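Local coordinates for Lmo1340 protein (PDB 4NLM) that is of unknown function but, as a probable surface lipoprotein with a YqgU-like six-bladed beta-propeller domain, may act at the cell envelope, at residues A[224-236]-A[270-284]. Residues are numbered along the deposited sequence; the frame is centred on the assembly and turned at random.
Sequences MQFAVHDNVLLTI and TFVPYFDTNFDKNTF
In this YqgU-like beta propeller, the antiparallel hairpin 225-229/232-236, turned by a type I' turn at His-229 to Val-232, packs one face against segment 270-284, largely loop, which runs on to strand 284-289. Phe-279 is the main wedge. Its chi1 of 61°, with CG between the backbone N and the carbonyl carbon, swings the ring against the hairpin: His-229 CB lies over its centre, 3.8 Å from the centroid, while Ala-227 CB, Val-232 CG1 and Leu-234 CB touch its outer carbons. Phe-275 packs against Ala-227 CB and Ile-236 CD1. Leu-234 CD2 lies over one face of that ring, toward its rim, in a CH-pi contact, and Gln-225 NE2 meets the edge, 3.5 Å from Phe-275 CE2. Beyond it, Val-272 CG1 packs on Ile-236 CD1, and the selenium of selenomethionine Met-224 rests 3.6 Å from Thr-270 CG2. Polar links are added near the turn. One water bridges Val-228 O and Thr-277 O, and another links Asp-230 O to Lys-281 N. The His-229 ring turns an edge toward the Phe-279 face, planes 60° apart, and, in the Asn-278 conformer described, whose ND2 is hydrogen-bonded with Ser-328 OG, His-229 NE2 gives Asn-278 OD1 a weak, bent hydrogen bond (2.9 Å, 121°).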
loop_
_atom_site.group_PDB
_atom_site.type_symbol
_atom_site.label_atom_id
_atom_site.label_comp_id
_atom_site.label_asym_id
_atom_site.label_seq_id
_atom_site.Cartn_x
_atom_site.Cartn_y
_atom_site.Cartn_z
HETATM N N MSE A 224 -17.792 0.627 1.436
HETATM C CA MSE A 224 -17.187 -0.602 0.928
HETATM C C MSE A 224 -15.701 -0.711 1.199
HETATM O O MSE A 224 -15.231 -1.771 1.588
HETATM C CB MSE A 224 -17.445 -0.671 -0.588
HETATM C CG MSE A 224 -16.825 -1.876 -1.245
HETATM SE SE MSE A 224 -16.998 -1.698 -3.184
HETATM C CE MSE A 224 -18.644 -0.702 -3.353
ATOM N N GLN A 225 -14.957 0.382 1.034
ATOM C CA GLN A 225 -13.515 0.326 1.159
ATOM C C GLN A 225 -13.093 1.709 1.649
ATOM O O GLN A 225 -13.770 2.696 1.338
ATOM C CB GLN A 225 -12.897 0.028 -0.221
ATOM C CG GLN A 225 -11.403 -0.243 -0.192
ATOM C CD GLN A 225 -10.902 -0.724 -1.535
ATOM O OE1 GLN A 225 -11.581 -1.497 -2.196
ATOM N NE2 GLN A 225 -9.705 -0.342 -1.901
ATOM N N PHE A 226 -11.973 1.828 2.358
ATOM C CA PHE A 226 -11.511 3.130 2.826
ATOM C C PHE A 226 -10.006 3.096 2.898
ATOM O O PHE A 226 -9.384 2.039 2.888
ATOM C CB PHE A 226 -12.134 3.485 4.161
ATOM C CG PHE A 226 -11.561 2.726 5.313
ATOM C CD1 PHE A 226 -11.956 1.433 5.585
ATOM C CD2 PHE A 226 -10.624 3.316 6.140
ATOM C CE1 PHE A 226 -11.423 0.727 6.641
ATOM C CE2 PHE A 226 -10.079 2.616 7.184
ATOM C CZ PHE A 226 -10.473 1.319 7.434
ATOM N N ALA A 227 -9.429 4.291 3.005
ATOM C CA ALA A 227 -7.988 4.436 3.160
ATOM C C ALA A 227 -7.738 5.779 3.834
ATOM O O ALA A 227 -8.549 6.681 3.707
ATOM C CB ALA A 227 -7.256 4.324 1.812
ATOM N N VAL A 228 -6.590 5.892 4.482
ATOM C CA VAL A 228 -6.204 7.136 5.139
ATOM C C VAL A 228 -4.805 7.506 4.668
ATOM O O VAL A 228 -3.914 6.662 4.547
ATOM C CB VAL A 228 -6.230 6.985 6.684
ATOM C CG1 VAL A 228 -5.825 8.272 7.390
ATOM C CG2 VAL A 228 -7.603 6.555 7.139
ATOM N N HIS A 229 -4.598 8.775 4.398
ATOM C CA HIS A 229 -3.249 9.221 4.119
ATOM C C HIS A 229 -3.220 10.723 4.228
ATOM O O HIS A 229 -4.146 11.374 3.769
ATOM C CB HIS A 229 -2.750 8.800 2.743
ATOM C CG HIS A 229 -1.275 8.732 2.672
ATOM N ND1 HIS A 229 -0.558 7.738 3.309
ATOM C CD2 HIS A 229 -0.372 9.499 2.024
ATOM C CE1 HIS A 229 0.726 7.919 3.077
ATOM N NE2 HIS A 229 0.867 8.986 2.312
ATOM N N ASP A 230 -2.125 11.258 4.767
ATOM C CA ASP A 230 -1.931 12.692 4.829
ATOM C C ASP A 230 -3.160 13.460 5.326
ATOM O O ASP A 230 -3.561 14.495 4.775
ATOM C CB ASP A 230 -1.431 13.179 3.478
ATOM C CG ASP A 230 0.017 12.791 3.201
ATOM O OD1 ASP A 230 0.721 12.253 4.082
ATOM O OD2 ASP A 230 0.467 13.031 2.061
ATOM N N ASN A 231 -3.739 12.929 6.393
ATOM C CA ASN A 231 -4.878 13.528 7.077
ATOM C C ASN A 231 -6.160 13.543 6.274
ATOM O O ASN A 231 -7.087 14.276 6.579
ATOM C CB ASN A 231 -4.544 14.949 7.565
ATOM C CG ASN A 231 -3.351 14.983 8.510
ATOM O OD1 ASN A 231 -2.416 15.761 8.316
ATOM N ND2 ASN A 231 -3.364 14.118 9.517
ATOM N N VAL A 232 -6.212 12.728 5.229
ATOM C CA VAL A 232 -7.415 12.595 4.413
ATOM C C VAL A 232 -7.950 11.183 4.559
ATOM O O VAL A 232 -7.191 10.241 4.457
ATOM C CB VAL A 232 -7.132 12.889 2.935
ATOM C CG1 VAL A 232 -8.366 12.642 2.070
ATOM C CG2 VAL A 232 -6.640 14.316 2.790
ATOM N N LEU A 233 -9.249 11.074 4.810
ATOM C CA LEU A 233 -9.943 9.813 4.819
ATOM C C LEU A 233 -10.664 9.688 3.477
ATOM O O LEU A 233 -11.519 10.511 3.124
ATOM C CB LEU A 233 -10.984 9.749 5.934
ATOM C CG LEU A 233 -11.994 8.611 5.903
ATOM C CD1 LEU A 233 -11.290 7.261 6.012
ATOM C CD2 LEU A 233 -13.057 8.709 6.986
ATOM N N LEU A 234 -10.297 8.661 2.731
ATOM C CA LEU A 234 -10.932 8.279 1.473
ATOM C C LEU A 234 -11.931 7.173 1.758
ATOM O O LEU A 234 -11.604 6.220 2.468
ATOM C CB LEU A 234 -9.898 7.720 0.510
ATOM C CG LEU A 234 -10.473 7.037 -0.741
ATOM C CD1 LEU A 234 -11.075 8.080 -1.674
ATOM C CD2 LEU A 234 -9.427 6.166 -1.435
ATOM N N THR A 235 -13.146 7.328 1.270
ATOM C CA THR A 235 -14.119 6.264 1.311
ATOM C C THR A 235 -14.580 5.950 -0.105
ATOM O O THR A 235 -14.623 6.819 -0.970
ATOM C CB THR A 235 -15.331 6.543 2.206
ATOM O OG1 THR A 235 -16.001 7.701 1.755
ATOM C CG2 THR A 235 -14.918 6.742 3.666
ATOM N N ILE A 236 -14.946 4.693 -0.323
ATOM C CA ILE A 236 -15.471 4.222 -1.607
ATOM C C ILE A 236 -16.762 3.476 -1.309
ATOM O O ILE A 236 -16.804 2.629 -0.414
ATOM C CB ILE A 236 -14.465 3.301 -2.322
ATOM C CG1 ILE A 236 -13.119 4.002 -2.527
ATOM C CG2 ILE A 236 -15.003 2.826 -3.661
ATOM C CD1 ILE A 236 -12.023 3.121 -3.117
ATOM N N THR A 270 -18.632 -5.846 -6.661
ATOM C CA THR A 270 -17.967 -4.677 -7.185
ATOM C C THR A 270 -16.475 -4.908 -7.351
ATOM O O THR A 270 -15.836 -5.526 -6.512
ATOM C CB THR A 270 -18.187 -3.474 -6.238
ATOM O OG1 THR A 270 -19.588 -3.183 -6.138
ATOM C CG2 THR A 270 -17.470 -2.250 -6.747
ATOM N N PHE A 271 -15.919 -4.383 -8.445
ATOM C CA PHE A 271 -14.490 -4.434 -8.696
ATOM C C PHE A 271 -13.931 -3.027 -8.475
ATOM O O PHE A 271 -14.457 -2.067 -9.019
ATOM C CB PHE A 271 -14.195 -4.870 -10.137
ATOM C CG PHE A 271 -12.733 -4.909 -10.443
ATOM C CD1 PHE A 271 -11.944 -5.946 -9.978
ATOM C CD2 PHE A 271 -12.133 -3.884 -11.134
ATOM C CE1 PHE A 271 -10.595 -5.980 -10.233
ATOM C CE2 PHE A 271 -10.783 -3.915 -11.401
ATOM C CZ PHE A 271 -10.007 -4.960 -10.944
ATOM N N VAL A 272 -12.878 -2.880 -7.674
ATOM C CA VAL A 272 -12.306 -1.559 -7.409
ATOM C C VAL A 272 -10.945 -1.491 -8.088
ATOM O O VAL A 272 -10.036 -2.252 -7.761
ATOM C CB VAL A 272 -12.162 -1.310 -5.918
ATOM C CG1 VAL A 272 -11.593 0.081 -5.679
ATOM C CG2 VAL A 272 -13.516 -1.436 -5.232
ATOM N N PRO A 273 -10.770 -0.566 -9.034
ATOM C CA PRO A 273 -9.479 -0.429 -9.670
ATOM C C PRO A 273 -8.406 0.046 -8.695
ATOM O O PRO A 273 -8.707 0.582 -7.602
ATOM C CB PRO A 273 -9.727 0.621 -10.760
ATOM C CG PRO A 273 -11.186 0.546 -11.020
ATOM C CD PRO A 273 -11.785 0.278 -9.675
ATOM N N TYR A 274 -7.144 -0.107 -9.055
ATOM C CA TYR A 274 -6.075 0.362 -8.216
ATOM C C TYR A 274 -6.031 1.891 -8.105
ATOM O O TYR A 274 -6.278 2.618 -9.069
ATOM C CB TYR A 274 -4.713 -0.114 -8.714
ATOM C CG TYR A 274 -4.517 -1.601 -8.547
ATOM C CD1 TYR A 274 -4.327 -2.139 -7.279
ATOM C CD2 TYR A 274 -4.534 -2.473 -9.630
ATOM C CE1 TYR A 274 -4.169 -3.501 -7.101
ATOM C CE2 TYR A 274 -4.379 -3.833 -9.465
ATOM C CZ TYR A 274 -4.191 -4.342 -8.203
ATOM O OH TYR A 274 -4.051 -5.708 -8.052
ATOM N N PHE A 275 -5.660 2.375 -6.912
ATOM C CA PHE A 275 -5.365 3.766 -6.663
ATOM C C PHE A 275 -4.032 3.841 -5.945
ATOM O O PHE A 275 -3.573 2.886 -5.328
ATOM C CB PHE A 275 -6.498 4.499 -5.914
ATOM C CG PHE A 275 -6.774 3.967 -4.537
ATOM C CD1 PHE A 275 -6.022 4.380 -3.417
ATOM C CD2 PHE A 275 -7.814 3.083 -4.345
ATOM C CE1 PHE A 275 -6.303 3.852 -2.170
ATOM C CE2 PHE A 275 -8.082 2.562 -3.089
ATOM C CZ PHE A 275 -7.340 2.969 -2.003
ATOM N N ASP A 276 -3.413 5.009 -6.007
ATOM C CA ASP A 276 -2.141 5.265 -5.313
ATOM C C ASP A 276 -2.411 5.498 -3.849
ATOM O O ASP A 276 -3.133 6.420 -3.464
ATOM C CB ASP A 276 -1.507 6.498 -5.950
ATOM C CG ASP A 276 -0.341 7.075 -5.184
ATOM O OD1 ASP A 276 0.387 6.332 -4.509
ATOM O OD2 ASP A 276 -0.175 8.316 -5.275
ATOM N N THR A 277 -1.866 4.637 -2.998
ATOM C CA THR A 277 -2.062 4.773 -1.565
ATOM C C THR A 277 -1.404 6.007 -0.977
ATOM O O THR A 277 -1.775 6.437 0.101
ATOM C CB THR A 277 -1.548 3.506 -0.865
ATOM O OG1 THR A 277 -0.176 3.318 -1.199
ATOM C CG2 THR A 277 -2.374 2.279 -1.250
ATOM N N ASN A 278 -0.474 6.593 -1.706
ATOM C CA ASN A 278 0.216 7.763 -1.259
ATOM C C ASN A 278 -0.496 9.038 -1.735
ATOM O O ASN A 278 0.053 9.816 -2.508
ATOM C CB ASN A 278 1.639 7.691 -1.783
ATOM C CG ASN A 278 2.568 8.631 -1.058
ATOM O OD1 ASN A 278 2.793 8.519 0.174
ATOM N ND2 ASN A 278 3.142 9.556 -1.810
ATOM N N PHE A 279 -1.758 9.195 -1.355
ATOM C CA PHE A 279 -2.544 10.357 -1.750
ATOM C C PHE A 279 -2.517 11.458 -0.701
ATOM O O PHE A 279 -2.118 11.244 0.452
ATOM C CB PHE A 279 -3.993 9.944 -2.088
ATOM C CG PHE A 279 -4.749 9.314 -0.949
ATOM C CD1 PHE A 279 -5.369 10.106 0.023
ATOM C CD2 PHE A 279 -4.843 7.943 -0.817
ATOM C CE1 PHE A 279 -6.087 9.514 1.038
ATOM C CE2 PHE A 279 -5.525 7.378 0.231
ATOM C CZ PHE A 279 -6.139 8.163 1.160
ATOM N N ASP A 280 -2.929 12.646 -1.136
ATOM C CA ASP A 280 -3.020 13.773 -0.247
ATOM C C ASP A 280 -4.158 14.702 -0.697
ATOM O O ASP A 280 -4.864 14.414 -1.650
ATOM C CB ASP A 280 -1.660 14.464 -0.109
ATOM C CG ASP A 280 -1.154 15.047 -1.410
ATOM O OD1 ASP A 280 -1.946 15.639 -2.149
ATOM O OD2 ASP A 280 0.060 14.948 -1.677
ATOM N N LYS A 281 -4.313 15.832 -0.019
ATOM C CA LYS A 281 -5.408 16.749 -0.296
ATOM C C LYS A 281 -5.428 17.266 -1.732
ATOM O O LYS A 281 -6.461 17.729 -2.190
ATOM C CB LYS A 281 -5.314 17.960 0.625
ATOM C CG LYS A 281 -4.097 18.807 0.323
ATOM C CD LYS A 281 -4.038 20.005 1.269
ATOM C CE LYS A 281 -2.770 20.838 1.097
ATOM N NZ LYS A 281 -2.753 22.072 1.931
ATOM N N ASN A 282 -4.277 17.247 -2.405
ATOM C CA ASN A 282 -4.185 17.712 -3.794
ATOM C C ASN A 282 -3.925 16.691 -4.893
ATOM O O ASN A 282 -3.953 17.071 -6.068
ATOM C CB ASN A 282 -3.093 18.774 -3.906
ATOM C CG ASN A 282 -3.398 20.029 -3.132
ATOM O OD1 ASN A 282 -2.674 20.445 -2.230
ATOM N ND2 ASN A 282 -4.496 20.616 -3.468
ATOM N N THR A 283 -3.658 15.450 -4.524
ATOM C CA THR A 283 -3.318 14.446 -5.528
ATOM C C THR A 283 -3.857 13.103 -5.104
ATOM O O THR A 283 -3.453 12.538 -4.089
ATOM C CB THR A 283 -1.780 14.333 -5.762
ATOM O OG1 THR A 283 -1.220 15.607 -6.140
ATOM C CG2 THR A 283 -1.453 13.331 -6.835
ATOM N N PHE A 284 -4.786 12.612 -5.908
ATOM C CA PHE A 284 -5.324 11.265 -5.765
ATOM C C PHE A 284 -5.310 10.649 -7.165
ATOM O O PHE A 284 -5.997 11.102 -8.068
ATOM C CB PHE A 284 -6.719 11.261 -5.198
ATOM C CG PHE A 284 -7.316 9.890 -5.100
ATOM C CD1 PHE A 284 -6.920 9.002 -4.120
ATOM C CD2 PHE A 284 -8.271 9.473 -5.994
ATOM C CE1 PHE A 284 -7.456 7.729 -4.030
ATOM C CE2 PHE A 284 -8.820 8.194 -5.902
ATOM C CZ PHE A 284 -8.406 7.329 -4.933
HETATM O O HOH W 1 -8.152 -0.598 -4.929
HETATM O O HOH W 2 -3.360 5.207 1.972
HETATM O O HOH W 3 -3.269 16.337 2.691
#